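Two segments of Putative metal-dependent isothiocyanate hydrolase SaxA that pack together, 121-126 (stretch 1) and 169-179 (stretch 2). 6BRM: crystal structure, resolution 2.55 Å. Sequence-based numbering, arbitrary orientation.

Stretch 1 (121-126) IYKTDG
Stretch 2, residues 169-179: KPYVKSLQRFK

How do the two backbones lie against each other? Residues 121 to 124 form an extended strand that begins earlier in the chain, with phi between -123° and -92° and psi between 115° and 150°. Lys 169 to Phe 178 form a helix running nearly antiparallel to it, at 156° between N-to-C directions, with the axes 10.5 Å apart at closest approach. The register tightens toward the start of the helix: CA of Tyr 122 is 9.4 Å from CA of Phe 178, CA of Thr 124 is 7.5 Å from CA of Ser 174, and CA of Asp 125 is 6.3 Å from CA of Pro 170. Strand alternation sends Tyr 122 and Thr 124 toward the helix and Lys 123 away, while Pro 170, Ser 174, Arg 177 and Phe 178 recur at helical spacing to meet them.

What does the first turn of the helix contribute? Lys 169 is out of reach, but Pro 170, at phi/psi -58/-28 with a C-gamma exo ring, presents a compact surface to the backbone of Asp 125, its CB lying 3.3 Å from Asp 125 O. The small ring suits the place where the backbones are nearest. Asp 125 points its CB sideways in the t rotamer, and both its carboxylate oxygens are hydrogen-bonded elsewhere in the structure. Tyr 171 (t) leads its ring away, and Val 172 and Lys 173 do not reach the strand.

Why does a serine fit the middle of the contact? Ser 174, chi1 m, points toward the strand but turns its hydroxyl back along its own helix: Ser 174 OG donates to Pro 170 O at 2.7 Å. That bond satisfies a buried polar group, while the backbone bond from Ser 174 N to the same Pro 170 O is weak at 3.4 Å. Opposite it, Thr 124 (chi1 -43°, m) brings its methyl close, with Thr 124 CG2 at 3.1 Å from Ser 174 OG and 4.2 Å from Pro 170 O. Both residues are buried, and their short side chains fit a narrow gap through packing, as no hydrogen bond crosses between the stretches.

How is the wider end filled? Leu 175 and Gln 176, both m, do not reach the strand. Arg 177 extends with chi1 to chi4 all near 180°, and its NH2 comes within 3.9 Å of Tyr 122 CE1 while hydrogen-bonded elsewhere in the structure. Phe 178 (chi1 -57°, chi2 -75°) meets Tyr 122 (chi1 -59°, chi2 -88°), both m. Phe 178 CE1 lies over one face of the tyrosine ring, 3.3 Å from Tyr 122 CD2; the rings are oblique, with centroids 4.4 Å apart and planes at 43°. These large aromatic side chains bridge the greater backbone separation and supply much of the 292 Å² buried between the stretches. Lys 179 then leaves the helix with positive phi, 51/61, its side chain out of reach.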

# COMPACT_ATOMS: atom_id res chain seq x y z
N ILE B 121 8.50 18.08 -2.35
CA ILE B 121 7.14 17.58 -2.16
C ILE B 121 7.10 16.10 -2.53
O ILE B 121 7.31 15.74 -3.68
CB ILE B 121 6.12 18.36 -3.03
CG1 ILE B 121 6.00 19.80 -2.53
CG2 ILE B 121 4.74 17.68 -3.01
CD1 ILE B 121 5.24 20.72 -3.47
N TYR B 122 6.84 15.25 -1.54
CA TYR B 122 6.73 13.80 -1.75
C TYR B 122 5.27 13.39 -1.84
O TYR B 122 4.46 13.76 -0.98
CB TYR B 122 7.39 13.03 -0.61
CG TYR B 122 8.86 13.32 -0.38
CD1 TYR B 122 9.85 12.61 -1.06
CD2 TYR B 122 9.27 14.28 0.55
CE1 TYR B 122 11.20 12.86 -0.84
CE2 TYR B 122 10.61 14.54 0.78
CZ TYR B 122 11.57 13.82 0.08
OH TYR B 122 12.91 14.08 0.31
N LYS B 123 4.93 12.61 -2.88
CA LYS B 123 3.60 12.04 -3.06
C LYS B 123 3.56 10.66 -2.41
O LYS B 123 4.45 9.84 -2.65
CB LYS B 123 3.28 11.92 -4.56
CG LYS B 123 1.87 11.44 -4.89
CD LYS B 123 1.57 11.46 -6.38
CE LYS B 123 2.33 10.40 -7.17
NZ LYS B 123 2.00 9.01 -6.74
N THR B 124 2.53 10.42 -1.60
CA THR B 124 2.38 9.20 -0.79
C THR B 124 1.24 8.32 -1.29
O THR B 124 0.25 8.82 -1.83
CB THR B 124 2.05 9.57 0.67
OG1 THR B 124 2.87 10.67 1.09
CG2 THR B 124 2.26 8.39 1.60
N ASP B 125 1.37 7.00 -1.11
CA ASP B 125 0.31 6.06 -1.49
C ASP B 125 -0.53 5.73 -0.27
O ASP B 125 0.00 5.31 0.75
CB ASP B 125 0.90 4.77 -2.09
CG ASP B 125 -0.16 3.91 -2.80
OD1 ASP B 125 -0.85 4.42 -3.71
OD2 ASP B 125 -0.30 2.72 -2.45
N GLY B 126 -1.84 5.93 -0.38
CA GLY B 126 -2.80 5.58 0.67
C GLY B 126 -3.73 4.48 0.18
O GLY B 126 -3.55 3.96 -0.92
N LYS B 169 -0.11 0.07 5.83
CA LYS B 169 1.32 0.19 6.18
C LYS B 169 2.09 1.26 5.37
O LYS B 169 3.06 1.81 5.88
CB LYS B 169 2.05 -1.17 6.17
CG LYS B 169 3.10 -1.41 5.08
CD LYS B 169 3.70 -2.80 5.24
CE LYS B 169 4.84 -3.03 4.26
NZ LYS B 169 4.43 -2.91 2.84
N PRO B 170 1.66 1.55 4.12
CA PRO B 170 2.25 2.72 3.43
C PRO B 170 2.09 4.05 4.17
O PRO B 170 2.92 4.96 4.00
CB PRO B 170 1.50 2.74 2.10
CG PRO B 170 1.20 1.32 1.84
CD PRO B 170 0.83 0.76 3.19
N TYR B 171 1.04 4.16 4.98
CA TYR B 171 0.87 5.30 5.88
C TYR B 171 1.87 5.24 7.05
O TYR B 171 2.47 6.25 7.40
CB TYR B 171 -0.57 5.39 6.39
CG TYR B 171 -0.75 6.44 7.45
CD1 TYR B 171 -0.82 7.78 7.10
CD2 TYR B 171 -0.80 6.10 8.79
CE1 TYR B 171 -0.96 8.77 8.06
CE2 TYR B 171 -0.94 7.08 9.77
CZ TYR B 171 -1.02 8.41 9.39
OH TYR B 171 -1.16 9.40 10.32
N VAL B 172 2.03 4.06 7.64
CA VAL B 172 2.97 3.86 8.76
C VAL B 172 4.42 4.10 8.34
O VAL B 172 5.16 4.78 9.04
CB VAL B 172 2.83 2.44 9.39
CG1 VAL B 172 3.86 2.23 10.50
CG2 VAL B 172 1.42 2.24 9.93
N LYS B 173 4.81 3.53 7.20
CA LYS B 173 6.16 3.75 6.65
C LYS B 173 6.47 5.21 6.31
O LYS B 173 7.64 5.62 6.36
CB LYS B 173 6.39 2.88 5.40
CG LYS B 173 6.53 1.40 5.70
CD LYS B 173 6.62 0.57 4.43
CE LYS B 173 7.94 0.74 3.71
NZ LYS B 173 8.01 -0.10 2.48
N SER B 174 5.45 5.99 5.95
CA SER B 174 5.61 7.42 5.70
C SER B 174 5.89 8.21 6.98
O SER B 174 6.69 9.14 6.97
CB SER B 174 4.37 7.98 5.00
OG SER B 174 4.17 7.32 3.77
N LEU B 175 5.22 7.84 8.08
CA LEU B 175 5.51 8.40 9.40
C LEU B 175 6.92 8.02 9.86
O LEU B 175 7.63 8.84 10.44
CB LEU B 175 4.49 7.94 10.44
CG LEU B 175 3.01 8.31 10.27
CD1 LEU B 175 2.18 7.63 11.36
CD2 LEU B 175 2.80 9.81 10.29
N GLN B 176 7.31 6.77 9.61
CA GLN B 176 8.65 6.28 9.98
C GLN B 176 9.76 6.91 9.15
O GLN B 176 10.81 7.26 9.68
CB GLN B 176 8.72 4.75 9.88
CG GLN B 176 7.90 4.03 10.95
CD GLN B 176 7.89 2.52 10.78
OE1 GLN B 176 8.57 1.97 9.90
NE2 GLN B 176 7.13 1.84 11.62
N ARG B 177 9.52 7.07 7.85
CA ARG B 177 10.52 7.67 6.95
C ARG B 177 10.67 9.17 7.21
O ARG B 177 11.71 9.61 7.70
CB ARG B 177 10.17 7.41 5.48
CG ARG B 177 11.14 8.00 4.47
CD ARG B 177 10.68 7.76 3.05
NE ARG B 177 11.48 8.50 2.07
CZ ARG B 177 11.29 8.49 0.75
NH1 ARG B 177 10.32 7.76 0.21
NH2 ARG B 177 12.09 9.20 -0.04
N PHE B 178 9.63 9.95 6.87
CA PHE B 178 9.73 11.42 6.86
C PHE B 178 9.65 12.05 8.26
O PHE B 178 10.10 13.19 8.43
CB PHE B 178 8.66 12.03 5.95
CG PHE B 178 8.72 11.52 4.53
CD1 PHE B 178 9.70 11.98 3.67
CD2 PHE B 178 7.79 10.59 4.07
CE1 PHE B 178 9.76 11.51 2.36
CE2 PHE B 178 7.85 10.13 2.76
CZ PHE B 178 8.83 10.59 1.91
N LYS B 179 9.07 11.33 9.23
CA LYS B 179 9.01 11.76 10.64
C LYS B 179 8.45 13.19 10.82
O LYS B 179 9.16 14.07 11.33
CB LYS B 179 10.38 11.61 11.31
CG LYS B 179 10.94 10.20 11.24
CD LYS B 179 11.70 9.80 12.50
CE LYS B 179 10.76 9.41 13.63
NZ LYS B 179 11.47 8.78 14.77